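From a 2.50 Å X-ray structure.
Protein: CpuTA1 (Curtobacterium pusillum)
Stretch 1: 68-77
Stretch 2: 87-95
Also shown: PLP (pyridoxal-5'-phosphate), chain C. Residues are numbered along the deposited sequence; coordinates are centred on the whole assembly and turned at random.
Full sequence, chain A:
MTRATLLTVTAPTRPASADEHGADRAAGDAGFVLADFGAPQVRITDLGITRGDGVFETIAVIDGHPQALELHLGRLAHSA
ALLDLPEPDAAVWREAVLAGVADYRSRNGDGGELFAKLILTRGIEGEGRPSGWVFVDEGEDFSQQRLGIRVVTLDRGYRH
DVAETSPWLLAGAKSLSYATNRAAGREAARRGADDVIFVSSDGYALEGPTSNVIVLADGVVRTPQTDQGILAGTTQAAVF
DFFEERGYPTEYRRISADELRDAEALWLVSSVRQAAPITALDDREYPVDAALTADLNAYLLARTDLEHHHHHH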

# COMPACT_ATOMS: atom_id res chain seq x y z
N ALA A 68 2.79 21.44 -14.45
CA ALA A 68 3.75 20.39 -14.79
C ALA A 68 3.04 19.14 -15.31
O ALA A 68 3.46 18.01 -15.04
CB ALA A 68 4.63 20.06 -13.58
N LEU A 69 1.97 19.35 -16.08
CA LEU A 69 1.09 18.24 -16.44
C LEU A 69 1.85 17.12 -17.14
O LEU A 69 1.63 15.94 -16.87
CB LEU A 69 -0.08 18.73 -17.31
CG LEU A 69 -1.10 17.65 -17.70
CD1 LEU A 69 -1.69 16.98 -16.46
CD2 LEU A 69 -2.22 18.17 -18.59
N GLU A 70 2.76 17.48 -18.06
CA GLU A 70 3.45 16.45 -18.83
C GLU A 70 4.43 15.66 -17.96
O GLU A 70 4.53 14.44 -18.10
CB GLU A 70 4.17 17.08 -20.04
CG GLU A 70 4.82 16.08 -20.99
CD GLU A 70 3.82 15.26 -21.82
OE1 GLU A 70 2.64 15.64 -21.93
OE2 GLU A 70 4.22 14.22 -22.37
N LEU A 71 5.16 16.34 -17.08
CA LEU A 71 5.99 15.65 -16.09
C LEU A 71 5.16 14.68 -15.26
O LEU A 71 5.55 13.52 -15.08
CB LEU A 71 6.66 16.66 -15.17
CG LEU A 71 8.02 17.24 -15.49
CD1 LEU A 71 8.53 17.91 -14.22
CD2 LEU A 71 8.97 16.13 -15.95
N HIS A 72 4.03 15.14 -14.71
CA HIS A 72 3.19 14.24 -13.92
C HIS A 72 2.77 13.03 -14.75
O HIS A 72 2.83 11.89 -14.26
CB HIS A 72 1.95 14.98 -13.39
CG HIS A 72 2.21 15.84 -12.18
ND1 HIS A 72 2.41 15.32 -10.92
CD2 HIS A 72 2.28 17.18 -12.04
CE1 HIS A 72 2.60 16.30 -10.06
NE2 HIS A 72 2.52 17.45 -10.72
N LEU A 73 2.35 13.24 -15.99
CA LEU A 73 1.92 12.11 -16.82
C LEU A 73 3.08 11.18 -17.09
O LEU A 73 2.92 9.96 -17.09
CB LEU A 73 1.34 12.59 -18.14
CG LEU A 73 0.03 13.36 -18.08
CD1 LEU A 73 -0.42 13.69 -19.50
CD2 LEU A 73 -1.05 12.58 -17.31
N GLY A 74 4.27 11.75 -17.35
CA GLY A 74 5.44 10.92 -17.55
C GLY A 74 5.72 10.05 -16.34
O GLY A 74 6.04 8.86 -16.47
N ARG A 75 5.57 10.63 -15.13
CA ARG A 75 5.86 9.89 -13.91
C ARG A 75 4.76 8.89 -13.60
O ARG A 75 5.04 7.82 -13.04
CB ARG A 75 6.07 10.85 -12.74
CG ARG A 75 6.63 10.16 -11.49
CD ARG A 75 6.89 11.15 -10.36
NE ARG A 75 5.67 11.77 -9.86
CZ ARG A 75 5.63 12.81 -9.02
NH1 ARG A 75 6.76 13.35 -8.57
NH2 ARG A 75 4.47 13.30 -8.61
N LEU A 76 3.51 9.18 -13.97
CA LEU A 76 2.47 8.16 -13.88
C LEU A 76 2.89 6.91 -14.63
O LEU A 76 2.78 5.79 -14.12
CB LEU A 76 1.16 8.70 -14.44
CG LEU A 76 -0.06 7.79 -14.36
CD1 LEU A 76 -0.62 7.71 -12.92
CD2 LEU A 76 -1.09 8.30 -15.35
N ALA A 77 3.42 7.10 -15.85
CA ALA A 77 3.85 5.98 -16.69
C ALA A 77 5.01 5.25 -16.05
O ALA A 77 5.06 4.01 -16.06
CB ALA A 77 4.25 6.48 -18.08
N GLU A 87 1.07 0.42 -20.12
CA GLU A 87 1.36 1.82 -20.36
C GLU A 87 0.10 2.67 -20.30
O GLU A 87 -0.82 2.46 -21.11
CB GLU A 87 2.01 1.91 -21.74
CG GLU A 87 2.70 3.20 -22.08
CD GLU A 87 3.65 3.01 -23.27
OE1 GLU A 87 4.49 3.91 -23.50
OE2 GLU A 87 3.57 1.96 -23.95
N PRO A 88 0.00 3.65 -19.39
CA PRO A 88 -1.15 4.56 -19.42
C PRO A 88 -1.19 5.34 -20.73
O PRO A 88 -0.16 5.81 -21.23
CB PRO A 88 -0.92 5.48 -18.21
CG PRO A 88 0.50 5.35 -17.87
CD PRO A 88 0.95 3.99 -18.31
N ASP A 89 -2.38 5.43 -21.31
CA ASP A 89 -2.60 6.18 -22.55
C ASP A 89 -2.50 7.67 -22.24
O ASP A 89 -3.48 8.29 -21.80
CB ASP A 89 -3.95 5.82 -23.14
CG ASP A 89 -4.12 6.28 -24.58
OD1 ASP A 89 -3.55 7.32 -24.97
OD2 ASP A 89 -4.84 5.57 -25.33
N ALA A 90 -1.32 8.25 -22.45
CA ALA A 90 -1.07 9.62 -21.99
C ALA A 90 -2.08 10.60 -22.56
O ALA A 90 -2.46 11.57 -21.88
CB ALA A 90 0.36 10.04 -22.35
N ALA A 91 -2.55 10.36 -23.79
CA ALA A 91 -3.47 11.29 -24.44
C ALA A 91 -4.87 11.21 -23.86
O ALA A 91 -5.62 12.19 -23.91
CB ALA A 91 -3.51 11.02 -25.94
N VAL A 92 -5.26 10.05 -23.34
CA VAL A 92 -6.54 9.94 -22.64
C VAL A 92 -6.46 10.63 -21.29
O VAL A 92 -7.34 11.42 -20.92
CB VAL A 92 -6.95 8.47 -22.49
CG1 VAL A 92 -8.22 8.36 -21.66
CG2 VAL A 92 -7.15 7.83 -23.85
N TRP A 93 -5.40 10.36 -20.53
CA TRP A 93 -5.26 10.96 -19.21
C TRP A 93 -5.15 12.48 -19.30
O TRP A 93 -5.78 13.21 -18.51
CB TRP A 93 -4.06 10.35 -18.49
CG TRP A 93 -4.32 8.96 -18.01
CD1 TRP A 93 -3.95 7.80 -18.63
CD2 TRP A 93 -5.01 8.58 -16.81
NE1 TRP A 93 -4.37 6.72 -17.88
CE2 TRP A 93 -5.01 7.17 -16.76
CE3 TRP A 93 -5.61 9.30 -15.76
CZ2 TRP A 93 -5.60 6.45 -15.70
CZ3 TRP A 93 -6.20 8.59 -14.71
CH2 TRP A 93 -6.19 7.18 -14.69
N ARG A 94 -4.36 12.98 -20.25
CA ARG A 94 -4.27 14.43 -20.45
C ARG A 94 -5.65 15.01 -20.72
O ARG A 94 -6.09 15.96 -20.06
CB ARG A 94 -3.31 14.74 -21.60
CG ARG A 94 -3.20 16.22 -21.90
CD ARG A 94 -2.29 16.51 -23.09
NE ARG A 94 -0.97 15.90 -22.95
CZ ARG A 94 -0.48 14.94 -23.74
NH1 ARG A 94 -1.20 14.47 -24.75
NH2 ARG A 94 0.73 14.46 -23.52
N GLU A 95 -6.36 14.44 -21.70
CA GLU A 95 -7.69 14.92 -22.02
C GLU A 95 -8.61 14.82 -20.82
O GLU A 95 -9.41 15.73 -20.56
CB GLU A 95 -8.25 14.15 -23.22
CG GLU A 95 -7.72 14.65 -24.57
CD GLU A 95 -8.44 15.92 -25.05
OE1 GLU A 95 -9.68 15.86 -25.23
OE2 GLU A 95 -7.79 16.98 -25.24
N1 PLP C . 7.68 11.84 -2.43
C2 PLP C . 6.53 11.12 -2.41
C2A PLP C . 6.48 9.76 -1.73
C3 PLP C . 5.40 11.63 -3.02
O3 PLP C . 4.23 10.85 -2.98
C4 PLP C . 5.45 12.85 -3.64
C4A PLP C . 4.25 13.48 -4.30
C5 PLP C . 6.60 13.57 -3.66
C6 PLP C . 7.73 13.05 -3.05
C5A PLP C . 6.63 14.94 -4.34
O4P PLP C . 6.26 14.88 -5.70
P PLP C . 5.56 16.13 -6.41
O1P PLP C . 6.35 17.39 -6.17
O2P PLP C . 4.14 16.31 -5.91
O3P PLP C . 5.52 15.90 -7.90
O HOH W 1 0.45 17.19 -20.92

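The two stretches pack as one helix against a second helix and the loop leading into it, with a small apolar core of leucine, proline and tryptophan side chains closed at one end by a direct salt bridge, supplemented by a water. The helix of 69-77 and the helix of 90-95 cross obliquely, more antiparallel than parallel, with 133° between their N-to-C directions and a closest axial approach of 10.6 Å. Side chains rather than backbones fill most of the gap, and 409 Å² of surface is buried, both sides summed. The register is read from two close CA pairs: L73 CA lies 6.5 Å from A90 CA, and A77 CA lies 5.9 Å from P88 CA.

L73 sits at the centre. Its CA-to-CB bond points toward the other stretch, and in the m, t rotamer its two methyls reach different neighbours: L73 CD2 comes 3.9 Å from W93 CB, while L73 CD1 lies 3.7 Å from R94 CB and 3.8 Å from A90 O. A90, whose CB points sideways, presents its carbonyl oxygen to this leucine.

One turn on, L76 CD2 stands 4.1 Å from the centroid of the five-membered ring of W93 and only 7° off the ring normal, which is the geometry of a CH-pi contact over the face. The same methyl packs against a loop residue, with L76 CD2 to P88 CB at 4.0 Å. P88 also meets the helix backbone of the first stretch: A77 CA is 3.6 Å from P88 CG, and A77 CB is 3.9 Å from P88 CG.

Toward the start of the first helix the chemistry becomes polar. The CA-to-CB bonds of E70 and R94 point sideways to the other stretch, yet the ends converge: R94 NH2 donates to E70 OE1 at 2.8 Å with an N-H...acceptor angle of 159°, a hydrogen bond within a salt bridge. The carboxylate oxygen lies near the guanidinium plane, where the N-H bonds point. A water reinforces the pair, accepting from R94 NE at 2.8 Å and donating to E70 OE1 at 2.9 Å. The aliphatic part of the arginine also packs, with L69 CD2 4.0 Å from R94 CG.

D89 caps the second helix through a weak bond from A91 N to D89 OD1 at 3.4 Å. Away from this interface, R75 NH1 and R75 NH2 each donate to PLP O3P at 2.9 Å, so the first helix also holds the cofactor phosphate.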